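Local coordinates for protein precorrin-6A reductase (Rhodobacter capsulatus, PDB 4X7G) that reduces precorrin-6A with NADPH in cobalamin (vitamin B12) biosynthesis, gripping both dinucleotide and tetrapyrrole in a cleft between two Rossmann-type domains, at residues G91-T103 against R222-L234. Numbering follows the deposited sequence.
Sequences GVALCAFERAPWT and RPAVPARDICATL
Arg-222 stretches its fully extended side chain to the backbone of Arg-99, whose carbonyl O, lying in the guanidinium plane, takes two bonds, from NH2 at 2.8 Å and from NH1 at 3.1 Å. The flat guanidinium suits this slot: the Pro-101 ring covers one face, CG 3.6 Å from NH1, while the Glu-98 carboxylate lies over the opposite one, tilted 36°, in a long salt bridge with no N-H aimed at it, and a water also joins the two. Since NE and NH2 also reach the carbonyls of Asn-197 and Ala-198, a leucine here would probably leave three backbone oxygens without these donors and Glu-98 with one positive neighbour fewer.

Past the loop, Arg-228, bent at chi2 (-74°), sandwiches its guanidinium between the Ala-96 methyl and Val-225 CG1; the small alanine suits this close approach, with CB 3.4 Å from NH1. A water links NH1 to Glu-98 OE1, and Asp-70 supplies a salt bridge.

Parallel pairing follows: Ala-96 N donates to Asp-229 O (2.8 Å), and Cys-231 N to Ala-96 O, both nearly straight. Asp-229 turns its carboxylate to Trp-240, whereas the branched Ile-230 rests CD1 on Ala-96 CB. Cys-231 closes a disulfide with Cys-95 (SG to SG 2.0 Å), covalently tying the two strands. Leu-234, the first residue of a helix with Thr-233 at its N-cap, meets Phe-97 obliquely, CD1 3.9 Å from CE2.

Strand 229-231 thus forms the edge of the parallel Rossmann-type sheet beside 93-97, itself bonded to 67-70. The chain returns here from strand 216-220 of the other domain, consistent with strand swapping, with helix 77-90 touching Arg-228 and helix 234-243 packing on the disulfide.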
loop_
_atom_site.group_PDB
_atom_site.type_symbol
_atom_site.label_atom_id
_atom_site.label_comp_id
_atom_site.label_asym_id
_atom_site.label_seq_id
_atom_site.Cartn_x
_atom_site.Cartn_y
_atom_site.Cartn_z
ATOM N N GLY A 91 18.158 -1.558 18.132
ATOM C CA GLY A 91 17.338 -1.705 19.288
ATOM C C GLY A 91 16.120 -0.755 19.382
ATOM O O GLY A 91 15.509 -0.581 20.454
ATOM N N VAL A 92 15.708 -0.195 18.242
ATOM C CA VAL A 92 14.518 0.651 18.163
ATOM C C VAL A 92 13.303 -0.216 18.037
ATOM O O VAL A 92 13.234 -1.160 17.217
ATOM C CB VAL A 92 14.715 1.603 16.977
ATOM C CG1 VAL A 92 13.432 2.353 16.629
ATOM C CG2 VAL A 92 15.871 2.590 17.213
ATOM N N ALA A 93 12.286 0.091 18.814
ATOM C CA ALA A 93 11.059 -0.653 18.820
ATOM C C ALA A 93 10.267 -0.424 17.503
ATOM O O ALA A 93 10.290 0.662 16.972
ATOM C CB ALA A 93 10.172 -0.184 19.927
ATOM N N LEU A 94 9.701 -1.490 16.997
ATOM C CA LEU A 94 9.016 -1.494 15.681
ATOM C C LEU A 94 7.664 -2.184 15.747
ATOM O O LEU A 94 7.534 -3.271 16.316
ATOM C CB LEU A 94 9.872 -2.291 14.700
ATOM C CG LEU A 94 9.316 -2.589 13.319
ATOM C CD1 LEU A 94 9.074 -1.331 12.545
ATOM C CD2 LEU A 94 10.273 -3.487 12.529
ATOM N N CYS A 95 6.617 -1.537 15.215
ATOM C CA CYS A 95 5.362 -2.222 14.967
ATOM C C CYS A 95 4.963 -1.966 13.537
ATOM O O CYS A 95 5.105 -0.824 13.026
ATOM C CB CYS A 95 4.224 -1.747 15.820
ATOM S SG CYS A 95 2.966 -3.082 15.956
ATOM N N ALA A 96 4.412 -2.964 12.849
ATOM C CA ALA A 96 3.825 -2.756 11.497
ATOM C C ALA A 96 2.372 -2.528 11.644
ATOM O O ALA A 96 1.649 -3.358 12.157
ATOM C CB ALA A 96 4.082 -4.003 10.607
ATOM N N PHE A 97 1.872 -1.419 11.092
ATOM C CA PHE A 97 0.496 -1.112 11.040
ATOM C C PHE A 97 -0.044 -1.597 9.738
ATOM O O PHE A 97 0.086 -0.970 8.676
ATOM C CB PHE A 97 0.263 0.401 11.150
ATOM C CG PHE A 97 -1.162 0.838 11.168
ATOM C CD1 PHE A 97 -2.252 -0.044 11.300
ATOM C CD2 PHE A 97 -1.520 2.208 11.113
ATOM C CE1 PHE A 97 -3.575 0.427 11.347
ATOM C CE2 PHE A 97 -2.787 2.673 11.220
ATOM C CZ PHE A 97 -3.808 1.803 11.282
ATOM N N GLU A 98 -0.553 -2.807 9.803
ATOM C CA GLU A 98 -1.215 -3.423 8.619
ATOM C C GLU A 98 -2.366 -4.256 9.057
ATOM O O GLU A 98 -2.304 -4.982 10.089
ATOM C CB GLU A 98 -0.279 -4.142 7.796
ATOM C CG GLU A 98 0.388 -5.309 8.394
ATOM C CD GLU A 98 0.846 -6.399 7.338
ATOM O OE1 GLU A 98 1.281 -6.133 6.175
ATOM O OE2 GLU A 98 0.918 -7.560 7.732
ATOM N N ARG A 99 -3.413 -4.111 8.308
ATOM C CA ARG A 99 -4.742 -4.660 8.649
ATOM C C ARG A 99 -4.725 -6.108 8.122
ATOM O O ARG A 99 -3.797 -6.544 7.436
ATOM C CB ARG A 99 -5.865 -3.896 8.040
ATOM C CG ARG A 99 -5.867 -2.468 8.501
ATOM C CD ARG A 99 -6.465 -1.772 7.431
ATOM N NE ARG A 99 -7.839 -1.677 7.572
ATOM C CZ ARG A 99 -8.407 -0.709 8.284
ATOM N NH1 ARG A 99 -7.665 0.073 9.051
ATOM N NH2 ARG A 99 -9.714 -0.578 8.320
ATOM N N ALA A 100 -5.678 -6.886 8.588
ATOM C CA ALA A 100 -5.818 -8.244 8.109
ATOM C C ALA A 100 -6.045 -8.219 6.594
ATOM O O ALA A 100 -6.624 -7.257 6.049
ATOM C CB ALA A 100 -7.007 -8.862 8.750
ATOM N N PRO A 101 -5.630 -9.248 5.902
ATOM C CA PRO A 101 -6.014 -9.349 4.489
ATOM C C PRO A 101 -7.517 -9.254 4.359
ATOM O O PRO A 101 -8.261 -9.743 5.208
ATOM C CB PRO A 101 -5.476 -10.737 4.121
ATOM C CG PRO A 101 -4.370 -11.070 5.104
ATOM C CD PRO A 101 -4.881 -10.441 6.411
ATOM N N TRP A 102 -7.955 -8.752 3.212
ATOM C CA TRP A 102 -9.359 -8.817 2.901
ATOM C C TRP A 102 -9.803 -10.282 2.728
ATOM O O TRP A 102 -9.024 -11.072 2.238
ATOM C CB TRP A 102 -9.677 -8.062 1.607
ATOM C CG TRP A 102 -9.456 -6.605 1.616
ATOM C CD1 TRP A 102 -9.961 -5.662 2.540
ATOM C CD2 TRP A 102 -8.738 -5.828 0.635
ATOM N NE1 TRP A 102 -9.545 -4.456 2.202
ATOM C CE2 TRP A 102 -8.842 -4.472 1.017
ATOM C CE3 TRP A 102 -8.012 -6.122 -0.544
ATOM C CZ2 TRP A 102 -8.251 -3.474 0.280
ATOM C CZ3 TRP A 102 -7.521 -5.126 -1.258
ATOM C CH2 TRP A 102 -7.621 -3.804 -0.854
ATOM N N THR A 103 -11.026 -10.594 3.144
ATOM C CA THR A 103 -11.574 -11.941 3.038
ATOM C C THR A 103 -12.929 -11.850 2.348
ATOM O O THR A 103 -13.652 -10.884 2.436
ATOM C CB THR A 103 -11.657 -12.663 4.424
ATOM O OG1 THR A 103 -12.390 -11.846 5.282
ATOM C CG2 THR A 103 -10.296 -12.904 4.962
ATOM N N ARG A 222 -0.419 -11.764 -0.215
ATOM C CA ARG A 222 0.670 -10.953 0.244
ATOM C C ARG A 222 2.046 -11.670 0.194
ATOM O O ARG A 222 2.066 -12.892 0.379
ATOM C CB ARG A 222 0.425 -10.527 1.683
ATOM C CG ARG A 222 -0.643 -9.460 1.809
ATOM C CD ARG A 222 -0.986 -9.261 3.240
ATOM N NE ARG A 222 -1.987 -8.210 3.425
ATOM C CZ ARG A 222 -2.455 -7.827 4.604
ATOM N NH1 ARG A 222 -2.013 -8.427 5.729
ATOM N NH2 ARG A 222 -3.280 -6.845 4.702
ATOM N N PRO A 223 3.122 -10.928 -0.013
ATOM C CA PRO A 223 4.475 -11.488 -0.076
ATOM C C PRO A 223 4.945 -11.745 1.382
ATOM O O PRO A 223 4.472 -11.157 2.332
ATOM C CB PRO A 223 5.300 -10.373 -0.705
ATOM C CG PRO A 223 4.593 -9.101 -0.281
ATOM C CD PRO A 223 3.145 -9.444 -0.271
ATOM N N ALA A 224 5.953 -12.609 1.488
ATOM C CA ALA A 224 6.642 -12.904 2.757
ATOM C C ALA A 224 7.370 -11.661 3.271
ATOM O O ALA A 224 8.043 -10.956 2.501
ATOM C CB ALA A 224 7.656 -14.029 2.548
ATOM N N VAL A 225 7.265 -11.467 4.584
ATOM C CA VAL A 225 8.049 -10.471 5.294
ATOM C C VAL A 225 8.526 -11.071 6.618
ATOM O O VAL A 225 7.792 -11.780 7.231
ATOM C CB VAL A 225 7.186 -9.211 5.599
ATOM C CG1 VAL A 225 7.959 -8.131 6.380
ATOM C CG2 VAL A 225 6.605 -8.626 4.277
ATOM N N PRO A 226 9.737 -10.764 7.041
ATOM C CA PRO A 226 10.176 -11.307 8.308
ATOM C C PRO A 226 9.299 -10.901 9.459
ATOM O O PRO A 226 8.565 -9.864 9.410
ATOM C CB PRO A 226 11.527 -10.653 8.497
ATOM C CG PRO A 226 12.048 -10.383 7.118
ATOM C CD PRO A 226 10.781 -10.043 6.343
ATOM N N ALA A 227 9.313 -11.667 10.545
ATOM C CA ALA A 227 8.448 -11.455 11.678
ATOM C C ALA A 227 8.829 -10.158 12.450
ATOM O O ALA A 227 9.972 -9.847 12.603
ATOM C CB ALA A 227 8.636 -12.602 12.673
ATOM N N ARG A 228 7.755 -9.475 12.848
ATOM C CA ARG A 228 7.816 -8.295 13.691
ATOM C C ARG A 228 6.465 -8.067 14.302
ATOM O O ARG A 228 5.422 -8.647 13.868
ATOM C CB ARG A 228 8.381 -7.057 12.991
ATOM C CG ARG A 228 7.419 -6.299 12.070
ATOM C CD ARG A 228 7.187 -7.057 10.765
ATOM N NE ARG A 228 6.832 -6.118 9.703
ATOM C CZ ARG A 228 5.894 -6.307 8.776
ATOM N NH1 ARG A 228 5.647 -5.342 7.928
ATOM N NH2 ARG A 228 5.133 -7.370 8.782
ATOM N N ASP A 229 6.376 -7.233 15.338
ATOM C CA ASP A 229 5.138 -6.940 15.918
ATOM C C ASP A 229 4.163 -6.365 14.886
ATOM O O ASP A 229 4.589 -5.505 14.119
ATOM C CB ASP A 229 5.263 -5.895 17.062
ATOM C CG ASP A 229 5.885 -6.421 18.367
ATOM O OD1 ASP A 229 6.263 -7.604 18.446
ATOM O OD2 ASP A 229 6.025 -5.589 19.275
ATOM N N ILE A 230 2.921 -6.826 14.919
ATOM C CA ILE A 230 1.862 -6.318 13.994
ATOM C C ILE A 230 0.819 -5.629 14.814
ATOM O O ILE A 230 0.279 -6.165 15.849
ATOM C CB ILE A 230 1.185 -7.485 13.267
ATOM C CG1 ILE A 230 2.207 -8.304 12.547
ATOM C CG2 ILE A 230 0.056 -6.965 12.383
ATOM C CD1 ILE A 230 3.015 -7.655 11.583
ATOM N N CYS A 231 0.470 -4.395 14.449
ATOM C CA CYS A 231 -0.530 -3.564 15.050
ATOM C C CYS A 231 -1.611 -3.515 13.980
ATOM O O CYS A 231 -1.437 -2.861 12.926
ATOM C CB CYS A 231 0.056 -2.194 15.416
ATOM S SG CYS A 231 1.307 -2.272 16.741
ATOM N N ALA A 232 -2.699 -4.149 14.201
ATOM C CA ALA A 232 -3.694 -4.376 13.126
ATOM C C ALA A 232 -4.692 -3.288 12.965
ATOM O O ALA A 232 -5.449 -3.317 11.926
ATOM C CB ALA A 232 -4.477 -5.716 13.358
ATOM N N THR A 233 -4.797 -2.363 13.889
ATOM C CA THR A 233 -5.695 -1.286 13.914
ATOM C C THR A 233 -5.022 -0.057 14.468
ATOM O O THR A 233 -4.012 -0.156 15.172
ATOM C CB THR A 233 -6.969 -1.560 14.747
ATOM O OG1 THR A 233 -6.604 -1.558 16.162
ATOM C CG2 THR A 233 -7.694 -2.854 14.309
ATOM N N LEU A 234 -5.649 1.089 14.309
ATOM C CA LEU A 234 -5.172 2.344 14.819
ATOM C C LEU A 234 -5.120 2.306 16.323
ATOM O O LEU A 234 -4.111 2.730 16.929
ATOM C CB LEU A 234 -5.969 3.467 14.220
ATOM C CG LEU A 234 -5.574 4.836 14.568
ATOM C CD1 LEU A 234 -4.212 5.133 13.951
ATOM C CD2 LEU A 234 -6.568 5.791 13.912
HETATM O O HOH W 1 8.657 -5.773 16.295
HETATM O O HOH W 2 3.663 -4.935 6.024
HETATM O O HOH W 3 -1.545 -8.882 8.473
HETATM O O HOH W 4 -7.068 -5.428 10.842
#